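Local coordinates for pesticidal crystal protein Cry2Aa (Bacillus thuringiensis serovar kurstaki, PDB 1I5P) that kills dipteran and lepidopteran larvae by binding to their midgut epithelial cells and promoting colloid-osmotic lysis, at residues I93-E98 / L172-L176; F494-P498 / R533-R537; P372-L378 / T395-T401; I146-V150 / E197-S201. One frame throughout, in Å; residues are numbered along the deposited sequence.

Interaction 1 of 4, residues I93-E98 / L172-L176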
# COMPACT_ATOMS: atom_id res chain seq x y z
N ILE A 93 1.73 0.94 20.90
CA ILE A 93 2.36 0.56 19.63
C ILE A 93 3.57 -0.31 19.95
O ILE A 93 3.76 -1.36 19.34
CB ILE A 93 2.81 1.81 18.84
CG1 ILE A 93 1.60 2.46 18.17
CG2 ILE A 93 3.88 1.42 17.82
CD1 ILE A 93 1.91 3.77 17.45
N LEU A 94 4.38 0.15 20.90
CA LEU A 94 5.57 -0.59 21.30
C LEU A 94 5.21 -1.95 21.87
O LEU A 94 5.81 -2.96 21.51
CB LEU A 94 6.36 0.17 22.37
CG LEU A 94 7.44 -0.68 23.06
CD1 LEU A 94 8.55 -1.04 22.07
CD2 LEU A 94 8.00 0.08 24.24
N ARG A 95 4.22 -1.98 22.75
CA ARG A 95 3.84 -3.24 23.35
C ARG A 95 3.18 -4.22 22.40
O ARG A 95 3.40 -5.42 22.50
CB ARG A 95 2.96 -2.97 24.57
CG ARG A 95 3.74 -2.18 25.64
CD ARG A 95 5.20 -2.63 25.68
NE ARG A 95 5.98 -2.11 26.80
CZ ARG A 95 6.17 -2.76 27.95
NH1 ARG A 95 5.63 -3.96 28.13
NH2 ARG A 95 6.90 -2.21 28.90
N GLU A 96 2.38 -3.72 21.46
CA GLU A 96 1.76 -4.63 20.51
C GLU A 96 2.81 -5.10 19.51
O GLU A 96 2.70 -6.18 18.94
CB GLU A 96 0.59 -3.96 19.79
CG GLU A 96 -0.56 -3.62 20.72
CD GLU A 96 -1.90 -3.60 20.01
OE1 GLU A 96 -2.35 -4.67 19.56
OE2 GLU A 96 -2.51 -2.51 19.90
N THR A 97 3.84 -4.27 19.29
CA THR A 97 4.91 -4.64 18.38
C THR A 97 5.72 -5.74 19.06
O THR A 97 6.16 -6.69 18.42
CB THR A 97 5.83 -3.44 18.08
OG1 THR A 97 5.06 -2.40 17.46
CG2 THR A 97 6.96 -3.85 17.14
N GLU A 98 5.92 -5.60 20.37
CA GLU A 98 6.66 -6.60 21.14
C GLU A 98 5.92 -7.93 21.06
O GLU A 98 6.54 -8.98 20.88
CB GLU A 98 6.78 -6.18 22.61
CG GLU A 98 7.86 -5.15 22.88
CD GLU A 98 8.07 -4.87 24.37
OE1 GLU A 98 9.15 -4.34 24.72
OE2 GLU A 98 7.18 -5.17 25.19
N LEU A 172 12.24 -3.67 16.45
CA LEU A 172 11.20 -3.57 17.45
C LEU A 172 10.74 -2.13 17.68
O LEU A 172 9.57 -1.88 17.95
CB LEU A 172 11.69 -4.18 18.77
CG LEU A 172 10.70 -4.17 19.94
CD1 LEU A 172 9.33 -4.62 19.45
CD2 LEU A 172 11.21 -5.09 21.04
N LEU A 173 11.68 -1.20 17.58
CA LEU A 173 11.40 0.21 17.79
C LEU A 173 11.04 0.95 16.50
O LEU A 173 10.65 2.11 16.53
CB LEU A 173 12.62 0.88 18.42
CG LEU A 173 13.01 0.40 19.82
CD1 LEU A 173 14.39 0.94 20.20
CD2 LEU A 173 11.96 0.87 20.82
N LEU A 174 11.17 0.27 15.36
CA LEU A 174 10.90 0.91 14.07
C LEU A 174 9.53 1.63 14.00
O LEU A 174 9.46 2.75 13.51
CB LEU A 174 11.03 -0.10 12.93
CG LEU A 174 11.28 0.50 11.54
CD1 LEU A 174 12.52 1.41 11.56
CD2 LEU A 174 11.45 -0.62 10.52
N PRO A 175 8.45 1.00 14.50
CA PRO A 175 7.15 1.67 14.45
C PRO A 175 7.21 2.99 15.22
O PRO A 175 6.74 4.01 14.74
CB PRO A 175 6.21 0.65 15.09
CG PRO A 175 6.82 -0.64 14.66
CD PRO A 175 8.29 -0.39 14.95
N LEU A 176 7.81 2.96 16.40
CA LEU A 176 7.92 4.18 17.20
C LEU A 176 8.79 5.21 16.49
O LEU A 176 8.45 6.39 16.45
CB LEU A 176 8.52 3.86 18.58
CG LEU A 176 7.68 3.07 19.59
CD1 LEU A 176 8.37 3.12 20.95
CD2 LEU A 176 6.28 3.66 19.70

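Interaction 2 of 4, residues F494-P498 / R533-R537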
# COMPACT_ATOMS: atom_id res chain seq x y z
N PHE A 494 -2.92 14.71 -8.45
CA PHE A 494 -3.21 13.30 -8.21
C PHE A 494 -2.13 12.40 -8.79
O PHE A 494 -1.41 12.78 -9.72
CB PHE A 494 -4.57 12.93 -8.80
CG PHE A 494 -4.66 13.07 -10.29
CD1 PHE A 494 -4.62 11.95 -11.12
CD2 PHE A 494 -4.80 14.32 -10.88
CE1 PHE A 494 -4.71 12.07 -12.50
CE2 PHE A 494 -4.89 14.46 -12.27
CZ PHE A 494 -4.84 13.33 -13.08
N THR A 495 -2.03 11.19 -8.25
CA THR A 495 -1.04 10.23 -8.72
C THR A 495 -1.69 9.06 -9.45
O THR A 495 -2.89 8.83 -9.35
CB THR A 495 -0.22 9.63 -7.55
OG1 THR A 495 -1.10 8.87 -6.71
CG2 THR A 495 0.43 10.72 -6.73
N ILE A 496 -0.86 8.34 -10.19
CA ILE A 496 -1.28 7.16 -10.93
C ILE A 496 -0.17 6.14 -10.80
O ILE A 496 0.96 6.40 -11.18
CB ILE A 496 -1.46 7.42 -12.45
CG1 ILE A 496 -2.62 8.39 -12.70
CG2 ILE A 496 -1.70 6.10 -13.17
CD1 ILE A 496 -2.86 8.67 -14.19
N SER A 497 -0.49 4.98 -10.23
CA SER A 497 0.52 3.94 -10.09
C SER A 497 0.89 3.44 -11.47
O SER A 497 0.02 3.16 -12.30
CB SER A 497 -0.01 2.77 -9.26
OG SER A 497 0.85 1.65 -9.40
N PRO A 498 2.20 3.33 -11.74
CA PRO A 498 2.68 2.86 -13.03
C PRO A 498 2.16 1.46 -13.31
O PRO A 498 2.16 1.01 -14.45
CB PRO A 498 4.19 2.89 -12.86
CG PRO A 498 4.39 4.08 -11.97
CD PRO A 498 3.32 3.84 -10.92
N ARG A 533 1.09 2.77 -21.63
CA ARG A 533 -0.01 3.70 -21.80
C ARG A 533 -0.93 3.72 -20.59
O ARG A 533 -1.28 2.68 -20.05
CB ARG A 533 -0.84 3.37 -23.04
CG ARG A 533 -2.21 4.05 -23.03
CD ARG A 533 -2.91 4.00 -24.37
NE ARG A 533 -2.20 4.81 -25.35
CZ ARG A 533 -2.61 5.00 -26.60
NH1 ARG A 533 -3.73 4.42 -27.02
NH2 ARG A 533 -1.92 5.77 -27.43
N TYR A 534 -1.34 4.92 -20.20
CA TYR A 534 -2.25 5.12 -19.09
C TYR A 534 -3.42 5.98 -19.57
O TYR A 534 -3.25 6.84 -20.43
CB TYR A 534 -1.54 5.81 -17.92
CG TYR A 534 -0.35 5.03 -17.43
CD1 TYR A 534 0.88 5.13 -18.08
CD2 TYR A 534 -0.46 4.15 -16.36
CE1 TYR A 534 1.97 4.35 -17.68
CE2 TYR A 534 0.62 3.37 -15.96
CZ TYR A 534 1.83 3.48 -16.62
OH TYR A 534 2.88 2.68 -16.25
N THR A 535 -4.60 5.73 -19.01
CA THR A 535 -5.78 6.48 -19.39
C THR A 535 -6.46 7.07 -18.17
O THR A 535 -6.68 6.38 -17.16
CB THR A 535 -6.78 5.60 -20.15
OG1 THR A 535 -6.12 4.96 -21.24
CG2 THR A 535 -7.94 6.44 -20.70
N LEU A 536 -6.80 8.35 -18.26
CA LEU A 536 -7.44 9.03 -17.14
C LEU A 536 -8.62 9.88 -17.60
O LEU A 536 -8.68 10.33 -18.75
CB LEU A 536 -6.40 9.92 -16.44
CG LEU A 536 -5.88 11.12 -17.23
CD1 LEU A 536 -6.69 12.34 -16.84
CD2 LEU A 536 -4.41 11.36 -16.94
N ARG A 537 -9.56 10.10 -16.68
CA ARG A 537 -10.75 10.90 -16.94
C ARG A 537 -10.43 12.31 -16.46
O ARG A 537 -10.36 12.56 -15.26
CB ARG A 537 -11.94 10.33 -16.16
CG ARG A 537 -13.27 10.98 -16.49
CD ARG A 537 -13.70 10.63 -17.89
NE ARG A 537 -15.01 11.19 -18.23
CZ ARG A 537 -15.65 10.96 -19.36
NH1 ARG A 537 -15.11 10.16 -20.28
NH2 ARG A 537 -16.83 11.52 -19.59

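Interaction 3 of 4, residues P372-L378 / T395-T401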
# COMPACT_ATOMS: atom_id res chain seq x y z
N PRO A 372 -17.32 -3.63 -5.11
CA PRO A 372 -16.08 -4.40 -5.09
C PRO A 372 -15.95 -5.27 -3.84
O PRO A 372 -16.66 -5.07 -2.85
CB PRO A 372 -15.01 -3.32 -5.12
CG PRO A 372 -15.65 -2.23 -4.30
CD PRO A 372 -17.04 -2.20 -4.90
N PHE A 373 -15.05 -6.24 -3.91
CA PHE A 373 -14.79 -7.12 -2.78
C PHE A 373 -13.98 -6.30 -1.78
O PHE A 373 -13.16 -5.47 -2.18
CB PHE A 373 -13.96 -8.32 -3.23
CG PHE A 373 -14.74 -9.33 -4.03
CD1 PHE A 373 -14.41 -9.57 -5.36
CD2 PHE A 373 -15.78 -10.05 -3.45
CE1 PHE A 373 -15.11 -10.53 -6.10
CE2 PHE A 373 -16.48 -11.01 -4.18
CZ PHE A 373 -16.14 -11.25 -5.51
N VAL A 374 -14.20 -6.51 -0.48
CA VAL A 374 -13.45 -5.79 0.55
C VAL A 374 -12.99 -6.71 1.68
O VAL A 374 -12.02 -6.40 2.38
CB VAL A 374 -14.28 -4.62 1.15
CG1 VAL A 374 -14.47 -3.53 0.11
CG2 VAL A 374 -15.64 -5.11 1.65
N ARG A 375 -13.65 -7.85 1.84
CA ARG A 375 -13.31 -8.76 2.92
C ARG A 375 -13.18 -10.21 2.43
O ARG A 375 -13.96 -10.66 1.59
CB ARG A 375 -14.38 -8.66 4.00
CG ARG A 375 -14.09 -9.39 5.30
CD ARG A 375 -15.24 -9.20 6.28
NE ARG A 375 -15.39 -7.83 6.76
CZ ARG A 375 -14.82 -7.35 7.86
NH1 ARG A 375 -14.05 -8.13 8.60
NH2 ARG A 375 -15.05 -6.09 8.24
N SER A 376 -12.19 -10.93 2.95
CA SER A 376 -11.98 -12.33 2.57
C SER A 376 -11.73 -13.25 3.77
O SER A 376 -11.30 -12.80 4.83
CB SER A 376 -10.78 -12.43 1.62
OG SER A 376 -9.58 -12.08 2.30
N TRP A 377 -12.04 -14.53 3.59
CA TRP A 377 -11.83 -15.57 4.59
C TRP A 377 -10.97 -16.61 3.86
O TRP A 377 -11.41 -17.20 2.88
CB TRP A 377 -13.15 -16.21 5.02
CG TRP A 377 -14.01 -15.30 5.84
CD1 TRP A 377 -14.10 -15.26 7.20
CD2 TRP A 377 -14.90 -14.29 5.35
NE1 TRP A 377 -14.99 -14.29 7.60
CE2 TRP A 377 -15.49 -13.68 6.48
CE3 TRP A 377 -15.26 -13.85 4.07
CZ2 TRP A 377 -16.43 -12.64 6.36
CZ3 TRP A 377 -16.18 -12.82 3.96
CH2 TRP A 377 -16.76 -12.22 5.10
N LEU A 378 -9.75 -16.83 4.34
CA LEU A 378 -8.84 -17.74 3.67
C LEU A 378 -8.28 -18.86 4.55
O LEU A 378 -7.49 -19.69 4.08
CB LEU A 378 -7.67 -16.94 3.11
CG LEU A 378 -8.07 -15.69 2.30
CD1 LEU A 378 -6.87 -14.77 2.14
CD2 LEU A 378 -8.61 -16.12 0.95
N THR A 395 -11.91 -22.27 3.28
CA THR A 395 -12.91 -21.21 3.21
C THR A 395 -12.88 -20.62 1.80
O THR A 395 -13.73 -20.94 0.97
CB THR A 395 -12.64 -20.09 4.25
OG1 THR A 395 -11.23 -19.82 4.31
CG2 THR A 395 -13.13 -20.51 5.63
N GLU A 396 -11.88 -19.79 1.54
CA GLU A 396 -11.72 -19.18 0.23
C GLU A 396 -13.01 -18.45 -0.15
O GLU A 396 -13.59 -18.72 -1.20
CB GLU A 396 -11.41 -20.25 -0.82
CG GLU A 396 -10.43 -21.34 -0.38
CD GLU A 396 -9.04 -20.82 -0.04
OE1 GLU A 396 -8.70 -19.68 -0.42
OE2 GLU A 396 -8.26 -21.56 0.60
N SER A 397 -13.44 -17.54 0.72
CA SER A 397 -14.67 -16.79 0.50
C SER A 397 -14.41 -15.29 0.44
O SER A 397 -13.42 -14.79 0.97
CB SER A 397 -15.67 -17.10 1.62
OG SER A 397 -16.82 -16.29 1.53
N PHE A 398 -15.32 -14.56 -0.21
CA PHE A 398 -15.16 -13.12 -0.34
C PHE A 398 -16.50 -12.41 -0.21
O PHE A 398 -17.55 -12.96 -0.54
CB PHE A 398 -14.51 -12.78 -1.69
CG PHE A 398 -13.20 -13.48 -1.93
CD1 PHE A 398 -13.17 -14.80 -2.37
CD2 PHE A 398 -11.99 -12.84 -1.68
CE1 PHE A 398 -11.96 -15.47 -2.56
CE2 PHE A 398 -10.77 -13.50 -1.86
CZ PHE A 398 -10.76 -14.81 -2.30
N GLN A 399 -16.45 -11.18 0.28
CA GLN A 399 -17.65 -10.39 0.48
C GLN A 399 -17.44 -8.99 -0.08
O GLN A 399 -16.35 -8.42 0.04
CB GLN A 399 -17.98 -10.35 1.97
CG GLN A 399 -19.24 -9.61 2.34
CD GLN A 399 -19.60 -9.83 3.80
OE1 GLN A 399 -19.93 -10.95 4.20
NE2 GLN A 399 -19.52 -8.77 4.59
N THR A 400 -18.49 -8.45 -0.69
CA THR A 400 -18.45 -7.12 -1.31
C THR A 400 -18.92 -6.01 -0.38
O THR A 400 -19.41 -6.28 0.71
CB THR A 400 -19.33 -7.10 -2.57
OG1 THR A 400 -20.71 -7.19 -2.18
CG2 THR A 400 -18.99 -8.28 -3.47
N THR A 401 -18.77 -4.77 -0.84
CA THR A 401 -19.21 -3.60 -0.07
C THR A 401 -20.66 -3.86 0.31
O THR A 401 -21.17 -3.34 1.30
CB THR A 401 -19.13 -2.32 -0.92
OG1 THR A 401 -19.78 -2.54 -2.18
CG2 THR A 401 -17.68 -1.93 -1.15
O HOH W 1 -6.31 -20.42 1.96

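Interaction 4 of 4, residues I146-V150 / E197-S201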
# COMPACT_ATOMS: atom_id res chain seq x y z
N ILE A 146 9.68 32.87 17.55
CA ILE A 146 9.22 31.74 16.76
C ILE A 146 10.44 31.07 16.16
O ILE A 146 10.64 29.86 16.30
CB ILE A 146 8.25 32.15 15.63
CG1 ILE A 146 6.83 32.27 16.21
CG2 ILE A 146 8.29 31.13 14.50
CD1 ILE A 146 5.72 32.17 15.18
N THR A 147 11.28 31.87 15.49
CA THR A 147 12.50 31.35 14.90
C THR A 147 13.31 30.69 16.02
O THR A 147 13.98 29.67 15.81
CB THR A 147 13.35 32.48 14.27
OG1 THR A 147 12.70 32.95 13.08
CG2 THR A 147 14.75 31.98 13.93
N SER A 148 13.22 31.27 17.21
CA SER A 148 13.91 30.76 18.38
C SER A 148 13.29 29.45 18.85
O SER A 148 13.99 28.55 19.31
CB SER A 148 13.85 31.80 19.51
OG SER A 148 14.26 31.23 20.74
N SER A 149 11.97 29.34 18.74
CA SER A 149 11.27 28.14 19.14
C SER A 149 11.54 27.04 18.12
O SER A 149 11.58 25.86 18.46
CB SER A 149 9.76 28.40 19.22
OG SER A 149 9.46 29.41 20.17
N VAL A 150 11.73 27.44 16.87
CA VAL A 150 12.01 26.51 15.79
C VAL A 150 13.39 25.89 16.00
O VAL A 150 13.54 24.67 15.91
CB VAL A 150 11.97 27.23 14.41
CG1 VAL A 150 12.56 26.33 13.33
CG2 VAL A 150 10.53 27.59 14.07
N GLU A 197 4.24 33.52 7.36
CA GLU A 197 3.32 33.67 8.48
C GLU A 197 4.01 33.64 9.85
O GLU A 197 3.56 34.29 10.79
CB GLU A 197 2.25 32.56 8.45
CG GLU A 197 1.24 32.61 7.30
CD GLU A 197 1.80 32.13 5.96
OE1 GLU A 197 2.87 31.49 5.94
OE2 GLU A 197 1.14 32.37 4.92
N TRP A 198 5.10 32.88 9.96
CA TRP A 198 5.80 32.78 11.24
C TRP A 198 6.97 33.73 11.40
O TRP A 198 7.62 33.75 12.45
CB TRP A 198 6.27 31.33 11.45
CG TRP A 198 5.15 30.35 11.65
CD1 TRP A 198 3.81 30.62 11.67
CD2 TRP A 198 5.27 28.94 11.87
NE1 TRP A 198 3.09 29.47 11.88
CE2 TRP A 198 3.97 28.42 12.01
CE3 TRP A 198 6.36 28.07 11.95
CZ2 TRP A 198 3.72 27.07 12.24
CZ3 TRP A 198 6.12 26.71 12.18
CH2 TRP A 198 4.81 26.23 12.32
N GLY A 199 7.25 34.51 10.36
CA GLY A 199 8.35 35.45 10.43
C GLY A 199 9.71 34.81 10.19
O GLY A 199 10.73 35.34 10.60
N ILE A 200 9.71 33.66 9.52
CA ILE A 200 10.94 32.93 9.23
C ILE A 200 11.77 33.68 8.20
O ILE A 200 11.24 34.18 7.21
CB ILE A 200 10.61 31.51 8.69
CG1 ILE A 200 9.88 30.71 9.77
CG2 ILE A 200 11.89 30.81 8.26
CD1 ILE A 200 10.64 30.58 11.09
N SER A 201 13.08 33.77 8.43
CA SER A 201 13.97 34.46 7.50
C SER A 201 14.19 33.64 6.24
O SER A 201 13.91 32.44 6.21
CB SER A 201 15.33 34.73 8.16
OG SER A 201 16.10 33.54 8.24
O HOH W 2 14.54 32.55 10.86
O HOH W 3 9.57 34.55 14.16

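Interaction 1 of 4, residues I93-E98 / L172-L176
In the N-terminal helical bundle of this delta-endotoxin, helix 88-101 packs nearly antiparallel against helix 170-193: the local axes run at 151° and approach to 8.8 Å. Such spacing is close enough for side chains of one helix to reach the backbone of the other, and Thr97 does so. Its CG2 sits 3.4 Å from both O and CD1 of Leu172, where the CA atoms of the two residues are 6.4 Å apart. Leu172, the residue most covered here, extends past Thr97 until its CD1 rests 3.8 Å from CG of Glu98. One turn further along, the ring of Pro175 is the bump: its CB meets Ile93 CG2 at 3.7 Å, and its CG approaches Thr97 OG1 to the same distance, so the ring fills the hollow between Ile93 and Thr97. Proline has no amide hydrogen, and helix 170-193 is kinked here, the N atoms of Pro175 and Leu176 lacking bonds to the preceding turn. Leu176 reaches across with CD1 3.8 Å from Leu94 CB and CD2 3.8 Å from Ile93 CG2. Val113 of helix 107-135 touches Leu173 and Leu176. Thr97 OG1, which also bonds Tyr247, donates to Ile93 O at 2.5 Å.

Interaction 2 of 4, residues F494-P498 / R533-R537
Leu536 and Ile496 form the apolar centre, with Ile496 CD1 4.1 Å from Leu536 CD2. Phe494 closes one end, its CZ lying 4.3 Å from Leu536 CD1, and Tyr534 continues the layer at the other, its CD2 3.9 Å from Ile496 CG2. The CA-to-CB bonds of all four residues point across the gap. Phe494 and Leu536 also meet Phe624 of strand 617-626, which extends the apolar layer sideways. Beyond Ile496 the chain leaves its strand, and the tyrosine ring follows it outward: Ser497 O lies 3.7 Å from Tyr534 CE2, and Pro498 CB is 3.6 Å from Tyr534 OH. At the polar edge, Tyr534 OH donates a short hydrogen bond of 2.6 Å to Pro498 O, which lies near the plane of the ring. The strand axes stay 10.0 Å apart at 145°, too distant for backbone pairing; strand 493-496 bonds to strand 617-626, whereas strand 530-537 pairs with strand 602-610. This is face-to-face packing of two sheets, characteristic of the jelly-roll beta sandwich that forms the C-terminal domain of Cry toxins.

Interaction 3 of 4, residues P372-L378 / T395-T401
Five backbone amides find acceptors in an antiparallel ladder whose strand axes lie 4.6 Å apart. Trp377 and Ser397 exchange a reciprocal pair, Trp377 N to Ser397 O and Ser397 N to Trp377 O, both 3.0 Å. Gln399 N donates to Arg375 O at 2.9 Å, while Gln399 O accepts twice, from Val374 N at 2.9 Å and Arg375 N at 3.3 Å. This double acceptance marks a classic beta bulge, which shifts the register by one. A further bond, Thr401 N to Pro372 O at 2.9 Å, closes one end. At the other, a G1 bulge places Glu396 and Ser397 opposite Trp377, and a water donates to Leu378 O at 2.5 Å and to Glu396 OE2 at 2.6 Å, an oxygen that Gln394 NE2 also bonds. Among side chains, Gln399 OE1 is satisfied by Arg405, Ser397 OG by Cys406 O, and Arg375 by Ser415 and Asp45. The two strands occupy the middle of a four-stranded sheet in the middle domain, flanked by 405-407 and 415-416, with strand 462-469 against Leu378 and Phe398.

Interaction 4 of 4, residues I146-V150 / E197-S201
Ile146 lays its CG2 against the base of Trp198, 3.7 Å from CB and 3.4 Å from the carbonyl O of that residue. The contact joins the first turn of helix 145-160 to a Schellman motif ending the short helix 195-198, within the N-terminal helical bundle. Gly199 is the first residue to leave helical geometry; its phi of 79° is one that glycine adopts readily, and two hydrogen bonds run back into the last turn. The chain then straightens through Ile200, whose CD1 slips into the space bordered by three residues of the facing helix: 3.7 Å from Thr147 OG1, 4.2 Å from Ile146 CG2 and 4.2 Å from Val150 CG2. Ile146 and Val150 are one turn apart, and both point their CA-to-CB bonds across the interface, which explains why one methyl can touch both. On the inner side, Trp198 touches Val131 and Val150 touches Phe127, both of helix 107-135, so this corner is packed against a third helix. Ser201 takes the N-cap position of helix 202-232, its OG bonded to Thr204. Polar links between the segments pass through water. One water donates to Trp198 O at 2.7 Å and weakly accepts from Thr147 N at 3.4 Å; another joins Thr147 OG1, 2.9 Å away, to Ser201 N, from which it accepts at 3.1 Å.

Interactions 1 and 4 share the N-terminal helical domain, yet their centres lie 34 Å apart. Their segments alternate along the chain, 93-98, 146-150, 172-176, 197-201, and helix 170-193, which carries half of interaction 1, leads into helix 195-198 of interaction 4. The two contacts thus lie in well-separated parts of the same bundle. Interaction 3 follows in the middle domain and interaction 2 in the C-terminal sandwich, each contained within its own domain. Interactions 3 and 4 are most distant, with centres 51 Å apart on opposite sides of the chain's centre; interactions 2 and 3 are nearest by centres, at 27 Å. The arrangement reflects three consecutive domains, each with its own internal packing.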